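Side-chain contacts in LBCATS-a (Synthetic construct, PDB 5EY5), which probably acts as the alpha chain of tryptophan synthase, whose TIM barrel releases indole from indole-3-glycerol phosphate: residues Pro21-Gly26 / Glu31-Leu36; Ala39-Gly44 / Glu90-Val95; Ile47-Ile52 / Ser171-Cys176; Glu83-Leu88 / Val95-Leu100. All blocks are in the same frame, centred on the assembly; numbering follows the deposited sequence.

Overall arrangement
The four contacts run from barrel centre to outer edge. Interaction 3 is the innermost. It spans the barrel between strands 48-51 and 174-177, and its polar side chains meet around bound sn-glycerol-3-phosphate. Interactions 1 and 4 are also buried, but each joins a strand to the helix beside it. Interaction 4 is purely apolar, whereas interaction 1 adds hydrogen bonds where strand 18-24 passes into its loop. Interaction 2 is partly buried and small; it joins the last turn of helix 30-42 to the loop after helix 78-91. Interactions 1 and 2 share helix 30-42, and interactions 2 and 4 share V95. Backbone bonds between strands tie interactions 1 and 4 to interaction 3.

Interaction 1: residues Pro21-Gly26 / Glu31-Leu36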
loop_
_atom_site.group_PDB
_atom_site.type_symbol
_atom_site.label_atom_id
_atom_site.label_comp_id
_atom_site.label_asym_id
_atom_site.label_seq_id
_atom_site.Cartn_x
_atom_site.Cartn_y
_atom_site.Cartn_z
ATOM N N PRO A 21 12.570 11.172 -51.418
ATOM C CA PRO A 21 11.423 10.661 -50.658
ATOM C C PRO A 21 11.837 9.554 -49.699
ATOM O O PRO A 21 12.748 8.767 -49.980
ATOM C CB PRO A 21 10.470 10.136 -51.744
ATOM C CG PRO A 21 11.325 9.884 -52.940
ATOM C CD PRO A 21 12.460 10.880 -52.865
ATOM N N PHE A 22 11.158 9.504 -48.551
ATOM C CA PHE A 22 11.260 8.378 -47.623
ATOM C C PHE A 22 9.931 7.633 -47.571
ATOM O O PHE A 22 8.890 8.253 -47.335
ATOM C CB PHE A 22 11.621 8.860 -46.212
ATOM C CG PHE A 22 11.384 7.824 -45.145
ATOM C CD1 PHE A 22 12.423 7.035 -44.689
ATOM C CD2 PHE A 22 10.117 7.630 -44.603
ATOM C CE1 PHE A 22 12.208 6.076 -43.710
ATOM C CE2 PHE A 22 9.896 6.677 -43.654
ATOM C CZ PHE A 22 10.936 5.895 -43.194
ATOM N N ILE A 23 9.961 6.305 -47.756
ATOM C CA ILE A 23 8.833 5.459 -47.384
ATOM C C ILE A 23 9.319 4.325 -46.494
ATOM O O ILE A 23 10.479 3.919 -46.541
ATOM C CB ILE A 23 8.080 4.863 -48.599
ATOM C CG1 ILE A 23 9.047 4.042 -49.463
ATOM C CG2 ILE A 23 7.354 5.958 -49.373
ATOM C CD1 ILE A 23 8.355 3.309 -50.586
ATOM N N THR A 24 8.400 3.800 -45.687
ATOM C CA THR A 24 8.686 2.610 -44.891
ATOM C C THR A 24 8.548 1.370 -45.763
ATOM O O THR A 24 7.513 1.163 -46.395
ATOM C CB THR A 24 7.734 2.521 -43.696
ATOM O OG1 THR A 24 7.979 3.610 -42.798
ATOM C CG2 THR A 24 7.912 1.181 -42.944
ATOM N N ALA A 25 9.574 0.523 -45.776
ATOM C CA ALA A 25 9.492 -0.701 -46.562
ATOM C C ALA A 25 8.512 -1.687 -45.929
ATOM O O ALA A 25 8.571 -1.948 -44.717
ATOM C CB ALA A 25 10.870 -1.354 -46.699
ATOM N N GLY A 26 7.632 -2.260 -46.758
ATOM C CA GLY A 26 6.636 -3.203 -46.284
ATOM C C GLY A 26 5.349 -2.583 -45.792
ATOM O O GLY A 26 4.514 -3.295 -45.223
ATOM N N GLU A 31 5.276 -5.833 -51.918
ATOM C CA GLU A 31 4.861 -5.642 -53.307
ATOM C C GLU A 31 4.439 -4.198 -53.550
ATOM O O GLU A 31 4.769 -3.609 -54.585
ATOM C CB GLU A 31 3.728 -6.607 -53.655
ATOM C CG GLU A 31 2.791 -6.113 -54.770
ATOM C CD GLU A 31 3.498 -5.847 -56.103
ATOM O OE1 GLU A 31 2.998 -5.011 -56.887
ATOM O OE2 GLU A 31 4.548 -6.470 -56.370
ATOM N N THR A 32 3.723 -3.599 -52.597
ATOM C CA THR A 32 3.296 -2.218 -52.771
ATOM C C THR A 32 4.472 -1.259 -52.643
ATOM O O THR A 32 4.502 -0.225 -53.320
ATOM C CB THR A 32 2.196 -1.880 -51.760
ATOM O OG1 THR A 32 1.105 -2.790 -51.940
ATOM C CG2 THR A 32 1.688 -0.452 -51.967
ATOM N N THR A 33 5.442 -1.582 -51.783
ATOM C CA THR A 33 6.665 -0.795 -51.705
ATOM C C THR A 33 7.370 -0.752 -53.050
ATOM O O THR A 33 7.769 0.320 -53.529
ATOM C CB THR A 33 7.613 -1.375 -50.647
ATOM O OG1 THR A 33 6.940 -1.499 -49.384
ATOM C CG2 THR A 33 8.824 -0.477 -50.492
ATOM N N LEU A 34 7.614 -1.922 -53.627
ATOM C CA LEU A 34 8.189 -2.019 -54.961
ATOM C C LEU A 34 7.455 -1.114 -55.945
ATOM O O LEU A 34 8.066 -0.277 -56.616
ATOM C CB LEU A 34 8.134 -3.477 -55.430
ATOM C CG LEU A 34 8.968 -3.803 -56.662
ATOM C CD1 LEU A 34 10.374 -3.251 -56.453
ATOM C CD2 LEU A 34 8.994 -5.300 -56.858
ATOM N N GLU A 35 6.138 -1.304 -56.077
ATOM C CA GLU A 35 5.341 -0.413 -56.921
ATOM C C GLU A 35 5.594 1.052 -56.575
ATOM O O GLU A 35 5.736 1.890 -57.472
ATOM C CB GLU A 35 3.856 -0.737 -56.779
ATOM C CG GLU A 35 3.370 -1.892 -57.634
ATOM C CD GLU A 35 1.888 -1.771 -57.983
ATOM O OE1 GLU A 35 1.039 -2.194 -57.163
ATOM O OE2 GLU A 35 1.575 -1.239 -59.077
ATOM N N LEU A 36 5.686 1.371 -55.277
ATOM C CA LEU A 36 5.887 2.757 -54.849
ATOM C C LEU A 36 7.255 3.276 -55.265
ATOM O O LEU A 36 7.370 4.391 -55.791
ATOM C CB LEU A 36 5.703 2.879 -53.333
ATOM C CG LEU A 36 4.242 2.741 -52.907
ATOM C CD1 LEU A 36 4.104 2.643 -51.395
ATOM C CD2 LEU A 36 3.413 3.893 -53.471
HETATM O O HOH W 1 5.863 1.231 -48.669
#
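T33 and G26 form the polar part of this contact. The backbone N of G26 donates to T33 OG1 at 2.8 Å, with an N-H...O angle of 155°. The same hydroxyl is hydrogen-bonded to the carbonyl O of D29, one helical turn back. A water adds a second link between the segments. It lies 3.0 Å from T33 OG1 and donates to T24 O at 2.8 Å. OG1 therefore ties together the helix start, the end of strand 18-24 and the loop between them. G26 has a positive phi of 87°, a conformation that suits glycine.

The apolar part uses the other branch of T33. OG1 lies anti to the carbonyl carbon (chi1 -54°), which puts CG2 on the side of I23. The I23 and T33 side chains pass alongside each other, pointing opposite ways, and I23 CD1 rests 3.8 Å from T33 CG2. The same methyl is 3.8 Å from L36 CB, so I23 CD1 sits against successive turns of one helix face. T33 CG2 also lies 4.0 Å from A25 CA.

The strand and helix segments run nearly antiparallel, with axes 9.9 Å apart. They are the first two elements of a beta-alpha-beta unit of the TIM barrel, which strand 48-51 completes. I236 and I240 of helix 234-241 touch I23, and I240 also touches L36. M84 of helix 78-91 packs on T33. Strand 48-51 lies alongside 18-24, where its L50 touches both I23 and T33.

Interaction 2: residues Ala39-Gly44 / Glu90-Val95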
loop_
_atom_site.group_PDB
_atom_site.type_symbol
_atom_site.label_atom_id
_atom_site.label_comp_id
_atom_site.label_asym_id
_atom_site.label_seq_id
_atom_site.Cartn_x
_atom_site.Cartn_y
_atom_site.Cartn_z
ATOM N N ALA A 39 7.113 4.040 -58.869
ATOM C CA ALA A 39 6.379 5.289 -59.022
ATOM C C ALA A 39 7.233 6.484 -58.623
ATOM O O ALA A 39 7.204 7.521 -59.293
ATOM C CB ALA A 39 5.095 5.247 -58.192
ATOM N N LEU A 40 7.996 6.362 -57.532
ATOM C CA LEU A 40 8.790 7.487 -57.045
ATOM C C LEU A 40 9.845 7.888 -58.061
ATOM O O LEU A 40 10.073 9.083 -58.297
ATOM C CB LEU A 40 9.452 7.131 -55.707
ATOM C CG LEU A 40 8.525 6.998 -54.500
ATOM C CD1 LEU A 40 9.328 6.548 -53.288
ATOM C CD2 LEU A 40 7.816 8.323 -54.252
ATOM N N VAL A 41 10.492 6.894 -58.678
ATOM C CA VAL A 41 11.488 7.152 -59.712
ATOM C C VAL A 41 10.850 7.869 -60.892
ATOM O O VAL A 41 11.362 8.882 -61.375
ATOM C CB VAL A 41 12.158 5.834 -60.143
ATOM C CG1 VAL A 41 13.099 6.063 -61.317
ATOM C CG2 VAL A 41 12.903 5.217 -58.956
ATOM N N GLU A 42 9.720 7.344 -61.378
ATOM C CA GLU A 42 9.023 7.969 -62.496
ATOM C C GLU A 42 8.576 9.389 -62.171
ATOM O O GLU A 42 8.378 10.204 -63.084
ATOM C CB GLU A 42 7.821 7.117 -62.891
ATOM C CG GLU A 42 8.194 5.696 -63.264
ATOM C CD GLU A 42 9.178 5.643 -64.418
ATOM O OE1 GLU A 42 8.731 5.515 -65.581
ATOM O OE2 GLU A 42 10.399 5.747 -64.162
ATOM N N ALA A 43 8.374 9.694 -60.890
ATOM C CA ALA A 43 7.957 11.019 -60.461
ATOM C C ALA A 43 9.127 11.975 -60.253
ATOM O O ALA A 43 8.897 13.134 -59.900
ATOM C CB ALA A 43 7.135 10.920 -59.173
ATOM N N GLY A 44 10.364 11.528 -60.469
ATOM C CA GLY A 44 11.523 12.399 -60.433
ATOM C C GLY A 44 12.406 12.262 -59.208
ATOM O O GLY A 44 13.398 12.991 -59.104
ATOM N N GLU A 90 17.146 -5.622 -60.723
ATOM C CA GLU A 90 17.032 -6.346 -61.981
ATOM C C GLU A 90 16.708 -5.395 -63.121
ATOM O O GLU A 90 17.239 -5.540 -64.226
ATOM C CB GLU A 90 15.975 -7.444 -61.869
ATOM C CG GLU A 90 16.437 -8.649 -61.064
ATOM C CD GLU A 90 15.459 -9.809 -61.133
ATOM O OE1 GLU A 90 14.235 -9.556 -61.150
ATOM O OE2 GLU A 90 15.916 -10.974 -61.181
ATOM N N LYS A 91 15.866 -4.392 -62.865
ATOM C CA LYS A 91 15.404 -3.495 -63.915
ATOM C C LYS A 91 15.860 -2.052 -63.751
ATOM O O LYS A 91 15.819 -1.301 -64.728
ATOM C CB LYS A 91 13.869 -3.527 -64.004
ATOM C CG LYS A 91 13.276 -2.695 -65.135
ATOM C CD LYS A 91 13.637 -3.246 -66.511
ATOM C CE LYS A 91 13.027 -2.406 -67.629
ATOM N NZ LYS A 91 13.089 -3.075 -68.960
ATOM N N ASN A 92 16.302 -1.642 -62.561
ATOM C CA ASN A 92 16.757 -0.270 -62.335
ATOM C C ASN A 92 18.059 -0.282 -61.538
ATOM O O ASN A 92 18.047 -0.374 -60.302
ATOM C CB ASN A 92 15.686 0.551 -61.625
ATOM C CG ASN A 92 16.048 2.016 -61.542
ATOM O OD1 ASN A 92 17.227 2.373 -61.478
ATOM N ND2 ASN A 92 15.037 2.879 -61.554
ATOM N N THR A 93 19.179 -0.153 -62.250
ATOM C CA THR A 93 20.508 -0.080 -61.652
ATOM C C THR A 93 20.949 1.350 -61.362
ATOM O O THR A 93 22.056 1.551 -60.849
ATOM C CB THR A 93 21.533 -0.742 -62.577
ATOM O OG1 THR A 93 21.973 0.205 -63.562
ATOM C CG2 THR A 93 20.905 -1.921 -63.287
ATOM N N ASP A 94 20.119 2.341 -61.682
ATOM C CA ASP A 94 20.503 3.742 -61.581
ATOM C C ASP A 94 20.155 4.355 -60.223
ATOM O O ASP A 94 20.999 5.016 -59.609
ATOM C CB ASP A 94 19.832 4.544 -62.704
ATOM C CG ASP A 94 19.956 3.869 -64.062
ATOM O OD1 ASP A 94 20.994 4.053 -64.730
ATOM O OD2 ASP A 94 19.011 3.156 -64.463
ATOM N N VAL A 95 18.932 4.143 -59.741
ATOM C CA VAL A 95 18.403 4.955 -58.632
ATOM C C VAL A 95 19.165 4.641 -57.350
ATOM O O VAL A 95 19.261 3.463 -56.963
ATOM C CB VAL A 95 16.912 4.698 -58.445
ATOM C CG1 VAL A 95 16.680 3.256 -58.023
ATOM C CG2 VAL A 95 16.357 5.652 -57.399
#
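N92 OD1 is gripped by two backbone N-H groups, while the same amide turns its ND2 to V41. D94 N donates to OD1 at 2.9 Å and V95 N at 3.0 Å. This is an Asx turn within an Asx motif, in the loop that leads from helix 78-91 to strand 97-100 of the TIM barrel. The two donors approach differently. D94 N lies almost straight beyond the oxygen, at a C=O...N angle of 161°, whereas V95 N is tilted 32° from the carbonyl plane. The pair holds the amide in a fixed rotation. With CG anti to the backbone N (chi1 -172°), the N92 amide carries ND2 to V41 CG1, at 3.7 Å. An alanine at N92 keeps no acceptor for the D94 and V95 N-H groups, so the loop would probably become less fixed and V41 lose cover.

R89 NH1 also braces this loop, through the carbonyl oxygens of N92 and V95. On the other segment, helix 30-42 ends in a Schellman motif. G44 takes a positive phi there, and its N bonds back to V41 O at 3.0 Å. V41 is thus in the last turn, where it packs on the loop through both methyls. V41 CG2 meets V95 CG2 at 3.8 Å. I48 CD1 closes in on both of these methyls.

Interaction 3: residues Ile47-Ile52 / Ser171-Cys176; sequences IIELGI and SGFVYC. With G3P (sn-glycerol-3-phosphate), chain E.
E49 meets F173 and Y175 across the inside of the TIM barrel. The first segment leads up to it from I47, whose side chain points toward the other segment on the F173 side, without close contact. I48 turns outward to helix 30-42. E49 follows, pointing inward. Its CG lies anti to the carbonyl carbon (chi1 -69°), and the chain beyond is extended, which pushes the carboxylate well into the barrel interior. There the two oxygens have different tasks. OE2 accepts from O1 of sn-glycerol-3-phosphate at a short 2.5 Å. OE1 is buried without a hydrogen-bond partner in the model. It lies at the edge of the F173 ring, 4.1 Å from CZ, and 4.0 Å from Y175 CE1. The carboxylate and tyrosine planes are turned 45° apart.

Y175 reaches the same ligand atom from strand 174-177. Its OH donates to O1 at 2.8 Å, and O1 lies in the plane of the ring, at its edge. A phenylalanine at Y175 keeps the ring but would probably leave O1 without its phenolic donor and less firmly placed against E49.

The ligand is also held by backbone N atoms of G184, G213, G233 and S234. In the contact itself, O1 accepts a hydrogen bond from Y175 OH and donates one to E49 OE2. With one bond in and one out, the two side chains constrain how this hydroxyl points.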
loop_
_atom_site.group_PDB
_atom_site.type_symbol
_atom_site.label_atom_id
_atom_site.label_comp_id
_atom_site.label_asym_id
_atom_site.label_seq_id
_atom_site.Cartn_x
_atom_site.Cartn_y
_atom_site.Cartn_z
ATOM N N ILE A 47 16.971 10.218 -55.032
ATOM C CA ILE A 47 17.447 9.218 -54.096
ATOM C C ILE A 47 16.223 8.768 -53.330
ATOM O O ILE A 47 15.332 9.575 -53.051
ATOM C CB ILE A 47 18.504 9.775 -53.123
ATOM C CG1 ILE A 47 19.717 10.322 -53.891
ATOM C CG2 ILE A 47 18.879 8.702 -52.080
ATOM C CD1 ILE A 47 20.645 11.215 -53.051
ATOM N N ILE A 48 16.159 7.483 -53.011
ATOM C CA ILE A 48 15.023 6.931 -52.292
ATOM C C ILE A 48 15.525 6.387 -50.972
ATOM O O ILE A 48 16.455 5.565 -50.945
ATOM C CB ILE A 48 14.298 5.847 -53.098
ATOM C CG1 ILE A 48 13.569 6.494 -54.272
ATOM C CG2 ILE A 48 13.352 5.071 -52.172
ATOM C CD1 ILE A 48 13.115 5.524 -55.312
ATOM N N GLU A 49 14.930 6.874 -49.879
ATOM C CA GLU A 49 15.129 6.309 -48.558
ATOM C C GLU A 49 14.061 5.258 -48.295
ATOM O O GLU A 49 12.863 5.524 -48.451
ATOM C CB GLU A 49 15.073 7.392 -47.480
ATOM C CG GLU A 49 16.236 8.364 -47.508
ATOM C CD GLU A 49 16.120 9.456 -46.449
ATOM O OE1 GLU A 49 16.901 10.425 -46.515
ATOM O OE2 GLU A 49 15.254 9.339 -45.552
ATOM N N LEU A 50 14.503 4.070 -47.897
ATOM C CA LEU A 50 13.619 2.987 -47.479
ATOM C C LEU A 50 13.805 2.773 -45.984
ATOM O O LEU A 50 14.913 2.464 -45.531
ATOM C CB LEU A 50 13.916 1.696 -48.249
ATOM C CG LEU A 50 13.457 1.705 -49.713
ATOM C CD1 LEU A 50 13.904 0.429 -50.445
ATOM C CD2 LEU A 50 11.959 1.870 -49.792
ATOM N N GLY A 51 12.728 2.945 -45.221
ATOM C CA GLY A 51 12.791 2.717 -43.789
ATOM C C GLY A 51 12.672 1.242 -43.477
ATOM O O GLY A 51 11.719 0.581 -43.907
ATOM N N ILE A 52 13.656 0.711 -42.756
ATOM C CA ILE A 52 13.608 -0.664 -42.268
ATOM C C ILE A 52 12.832 -0.640 -40.959
ATOM O O ILE A 52 13.267 0.034 -40.001
ATOM C CB ILE A 52 15.004 -1.262 -42.074
ATOM C CG1 ILE A 52 15.809 -1.192 -43.383
ATOM C CG2 ILE A 52 14.895 -2.694 -41.561
ATOM C CD1 ILE A 52 15.025 -1.544 -44.613
ATOM N N SER A 171 29.644 10.307 -45.155
ATOM C CA SER A 171 29.834 10.128 -46.585
ATOM C C SER A 171 28.460 10.079 -47.238
ATOM O O SER A 171 27.443 9.856 -46.577
ATOM C CB SER A 171 30.655 8.866 -46.903
ATOM O OG SER A 171 30.072 7.713 -46.315
ATOM N N GLY A 172 28.438 10.298 -48.545
ATOM C CA GLY A 172 27.177 10.352 -49.258
ATOM C C GLY A 172 26.564 11.733 -49.160
ATOM O O GLY A 172 26.694 12.552 -50.071
ATOM N N PHE A 173 25.876 12.013 -48.062
ATOM C CA PHE A 173 25.488 13.384 -47.792
ATOM C C PHE A 173 25.407 13.564 -46.286
ATOM O O PHE A 173 25.548 12.613 -45.513
ATOM C CB PHE A 173 24.179 13.764 -48.506
ATOM C CG PHE A 173 23.002 12.860 -48.208
ATOM C CD1 PHE A 173 22.049 13.231 -47.270
ATOM C CD2 PHE A 173 22.821 11.670 -48.900
ATOM C CE1 PHE A 173 20.951 12.421 -47.006
ATOM C CE2 PHE A 173 21.720 10.862 -48.644
ATOM C CZ PHE A 173 20.782 11.243 -47.698
ATOM N N VAL A 174 25.236 14.807 -45.877
ATOM C CA VAL A 174 24.924 15.128 -44.494
ATOM C C VAL A 174 23.429 15.381 -44.399
ATOM O O VAL A 174 22.861 16.168 -45.173
ATOM C CB VAL A 174 25.722 16.343 -43.992
ATOM C CG1 VAL A 174 25.291 16.689 -42.569
ATOM C CG2 VAL A 174 27.204 16.045 -44.040
ATOM N N TYR A 175 22.800 14.725 -43.449
ATOM C CA TYR A 175 21.376 14.877 -43.201
ATOM C C TYR A 175 21.199 15.969 -42.148
ATOM O O TYR A 175 21.580 15.789 -40.989
ATOM C CB TYR A 175 20.811 13.536 -42.756
ATOM C CG TYR A 175 19.301 13.416 -42.738
ATOM C CD1 TYR A 175 18.685 12.194 -42.977
ATOM C CD2 TYR A 175 18.499 14.503 -42.423
ATOM C CE1 TYR A 175 17.312 12.073 -42.932
ATOM C CE2 TYR A 175 17.136 14.396 -42.378
ATOM C CZ TYR A 175 16.543 13.185 -42.632
ATOM O OH TYR A 175 15.173 13.103 -42.581
ATOM N N CYS A 176 20.645 17.108 -42.555
ATOM C CA CYS A 176 20.424 18.246 -41.661
ATOM C C CYS A 176 19.004 18.144 -41.110
ATOM O O CYS A 176 18.027 18.209 -41.865
ATOM C CB CYS A 176 20.675 19.561 -42.410
ATOM S SG CYS A 176 20.309 21.116 -41.559
HETATM O O1 G3P E . 14.252 10.758 -43.693
HETATM C C1 G3P E . 13.423 10.619 -42.578
HETATM C C2 G3P E . 12.026 11.157 -42.873
HETATM O O2 G3P E . 11.174 10.640 -41.891
HETATM C C3 G3P E . 11.997 12.700 -42.901
HETATM O O1P G3P E . 11.291 13.245 -41.811
HETATM O O4P G3P E . 8.927 12.263 -41.857
HETATM O O2P G3P E . 9.208 14.575 -40.919
HETATM O O3P G3P E . 9.450 14.228 -43.322
HETATM P P G3P E . 9.680 13.584 -41.976
#

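Interaction 4: residues Glu83-Leu88 / Val95-Leu100; sequences EMVREL and VPIVFL
V85 CG2 touches the edge of the F99 ring, near its plane, at 3.8 Å from both CE1 and CZ. The two side chains approach at a slant. The same methyl faces I97, with CG2 to CG2 at 4.4 Å. One turn along the helix, L88 CD1 meets I97 CD1 at 4.2 Å. These contacts are all carbon on carbon. I97 therefore has one branch on V85 and the other on L88.

Torsions account for the approach. V85 CG1 is anti to the backbone N (chi1 176°), which leaves CG2 anti to the carbonyl carbon, the branch that meets the strand. The F99 bond from CA to CB does not aim at the helix, yet the far end of the ring comes near enough to touch V85.

Helix 78-91 and strand 97-100 are neighbours in the chain and lie nearly antiparallel, with segment axes 11.4 Å apart. Helix 78-91 leads into strand 97-100 of the TIM barrel and covers its outer face.

A second shell fixes these groups. V123 touches both V85 and F99, and the F99 ring also meets that of F82, with planes about 35° apart. L34 and V37 of helix 30-42 pack on L88, and I48 on I97. The strand itself is tied through I97 N to D124 OD1, and through V98 to I48 and L50 of the adjoining strand. On the inner side of the barrel, L100 touches E49 and the bound sn-glycerol-3-phosphate.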
loop_
_atom_site.group_PDB
_atom_site.type_symbol
_atom_site.label_atom_id
_atom_site.label_comp_id
_atom_site.label_asym_id
_atom_site.label_seq_id
_atom_site.Cartn_x
_atom_site.Cartn_y
_atom_site.Cartn_z
ATOM N N GLU A 83 15.718 -8.626 -50.685
ATOM C CA GLU A 83 15.226 -9.299 -51.881
ATOM C C GLU A 83 14.438 -8.337 -52.759
ATOM O O GLU A 83 14.512 -8.402 -53.991
ATOM C CB GLU A 83 14.375 -10.510 -51.504
ATOM N N MET A 84 13.666 -7.443 -52.142
ATOM C CA MET A 84 12.956 -6.431 -52.914
ATOM C C MET A 84 13.934 -5.505 -53.626
ATOM O O MET A 84 13.737 -5.172 -54.800
ATOM C CB MET A 84 12.022 -5.632 -52.002
ATOM C CG MET A 84 10.993 -4.802 -52.752
ATOM S SD MET A 84 10.788 -3.186 -51.993
ATOM C CE MET A 84 12.286 -2.406 -52.577
ATOM N N VAL A 85 15.004 -5.087 -52.940
ATOM C CA VAL A 85 16.014 -4.258 -53.602
ATOM C C VAL A 85 16.665 -5.014 -54.753
ATOM O O VAL A 85 16.982 -4.428 -55.801
ATOM C CB VAL A 85 17.056 -3.755 -52.575
ATOM C CG1 VAL A 85 18.178 -2.975 -53.269
ATOM C CG2 VAL A 85 16.380 -2.889 -51.542
ATOM N N ARG A 86 16.833 -6.328 -54.616
ATOM C CA ARG A 86 17.416 -7.076 -55.725
ATOM C C ARG A 86 16.438 -7.194 -56.887
ATOM O O ARG A 86 16.838 -7.088 -58.050
ATOM C CB ARG A 86 17.891 -8.451 -55.255
ATOM C CG ARG A 86 19.182 -8.379 -54.441
ATOM C CD ARG A 86 19.841 -9.741 -54.266
ATOM N NE ARG A 86 18.940 -10.717 -53.659
ATOM C CZ ARG A 86 18.794 -10.898 -52.348
ATOM N NH1 ARG A 86 19.497 -10.169 -51.486
ATOM N NH2 ARG A 86 17.944 -11.815 -51.896
ATOM N N GLU A 87 15.149 -7.388 -56.602
ATOM C CA GLU A 87 14.170 -7.307 -57.682
ATOM C C GLU A 87 14.217 -5.933 -58.327
ATOM O O GLU A 87 14.174 -5.811 -59.555
ATOM C CB GLU A 87 12.759 -7.614 -57.169
ATOM C CG GLU A 87 12.658 -8.878 -56.344
ATOM C CD GLU A 87 13.411 -10.039 -56.969
ATOM O OE1 GLU A 87 13.002 -10.504 -58.057
ATOM O OE2 GLU A 87 14.422 -10.476 -56.375
ATOM N N LEU A 88 14.329 -4.885 -57.514
ATOM C CA LEU A 88 14.504 -3.548 -58.066
ATOM C C LEU A 88 15.693 -3.498 -59.016
ATOM O O LEU A 88 15.573 -3.046 -60.159
ATOM C CB LEU A 88 14.688 -2.544 -56.938
ATOM C CG LEU A 88 13.610 -1.473 -56.860
ATOM C CD1 LEU A 88 13.812 -0.644 -55.595
ATOM C CD2 LEU A 88 13.614 -0.598 -58.125
ATOM N N VAL A 95 18.932 4.143 -59.741
ATOM C CA VAL A 95 18.403 4.955 -58.632
ATOM C C VAL A 95 19.165 4.641 -57.350
ATOM O O VAL A 95 19.261 3.463 -56.963
ATOM C CB VAL A 95 16.912 4.698 -58.445
ATOM C CG1 VAL A 95 16.680 3.256 -58.023
ATOM C CG2 VAL A 95 16.357 5.652 -57.399
ATOM N N PRO A 96 19.696 5.644 -56.645
ATOM C CA PRO A 96 20.339 5.369 -55.359
ATOM C C PRO A 96 19.299 4.986 -54.319
ATOM O O PRO A 96 18.241 5.612 -54.208
ATOM C CB PRO A 96 21.037 6.693 -55.008
ATOM C CG PRO A 96 21.152 7.420 -56.329
ATOM C CD PRO A 96 19.935 7.024 -57.102
ATOM N N ILE A 97 19.607 3.939 -53.566
ATOM C CA ILE A 97 18.743 3.428 -52.506
ATOM C C ILE A 97 19.497 3.568 -51.194
ATOM O O ILE A 97 20.666 3.173 -51.103
ATOM C CB ILE A 97 18.344 1.960 -52.756
ATOM C CG1 ILE A 97 17.490 1.851 -54.012
ATOM C CG2 ILE A 97 17.590 1.371 -51.539
ATOM C CD1 ILE A 97 16.114 2.446 -53.841
ATOM N N VAL A 98 18.838 4.156 -50.197
ATOM C CA VAL A 98 19.370 4.302 -48.846
ATOM C C VAL A 98 18.448 3.551 -47.898
ATOM O O VAL A 98 17.223 3.722 -47.962
ATOM C CB VAL A 98 19.479 5.782 -48.435
ATOM C CG1 VAL A 98 19.902 5.908 -46.959
ATOM C CG2 VAL A 98 20.470 6.502 -49.342
ATOM N N PHE A 99 19.035 2.705 -47.045
ATOM C CA PHE A 99 18.323 2.072 -45.937
ATOM C C PHE A 99 18.405 2.973 -44.716
ATOM O O PHE A 99 19.505 3.349 -44.292
ATOM C CB PHE A 99 18.907 0.702 -45.578
ATOM C CG PHE A 99 18.375 -0.427 -46.396
ATOM C CD1 PHE A 99 17.546 -0.184 -47.476
ATOM C CD2 PHE A 99 18.697 -1.742 -46.076
ATOM C CE1 PHE A 99 17.056 -1.240 -48.241
ATOM C CE2 PHE A 99 18.214 -2.796 -46.821
ATOM C CZ PHE A 99 17.385 -2.544 -47.912
ATOM N N LEU A 100 17.246 3.304 -44.139
ATOM C CA LEU A 100 17.195 4.012 -42.868
ATOM C C LEU A 100 16.783 2.971 -41.845
ATOM O O LEU A 100 15.686 2.404 -41.924
ATOM C CB LEU A 100 16.229 5.201 -42.923
ATOM C CG LEU A 100 16.153 6.144 -41.720
ATOM C CD1 LEU A 100 15.622 7.511 -42.161
ATOM C CD2 LEU A 100 15.287 5.547 -40.603
#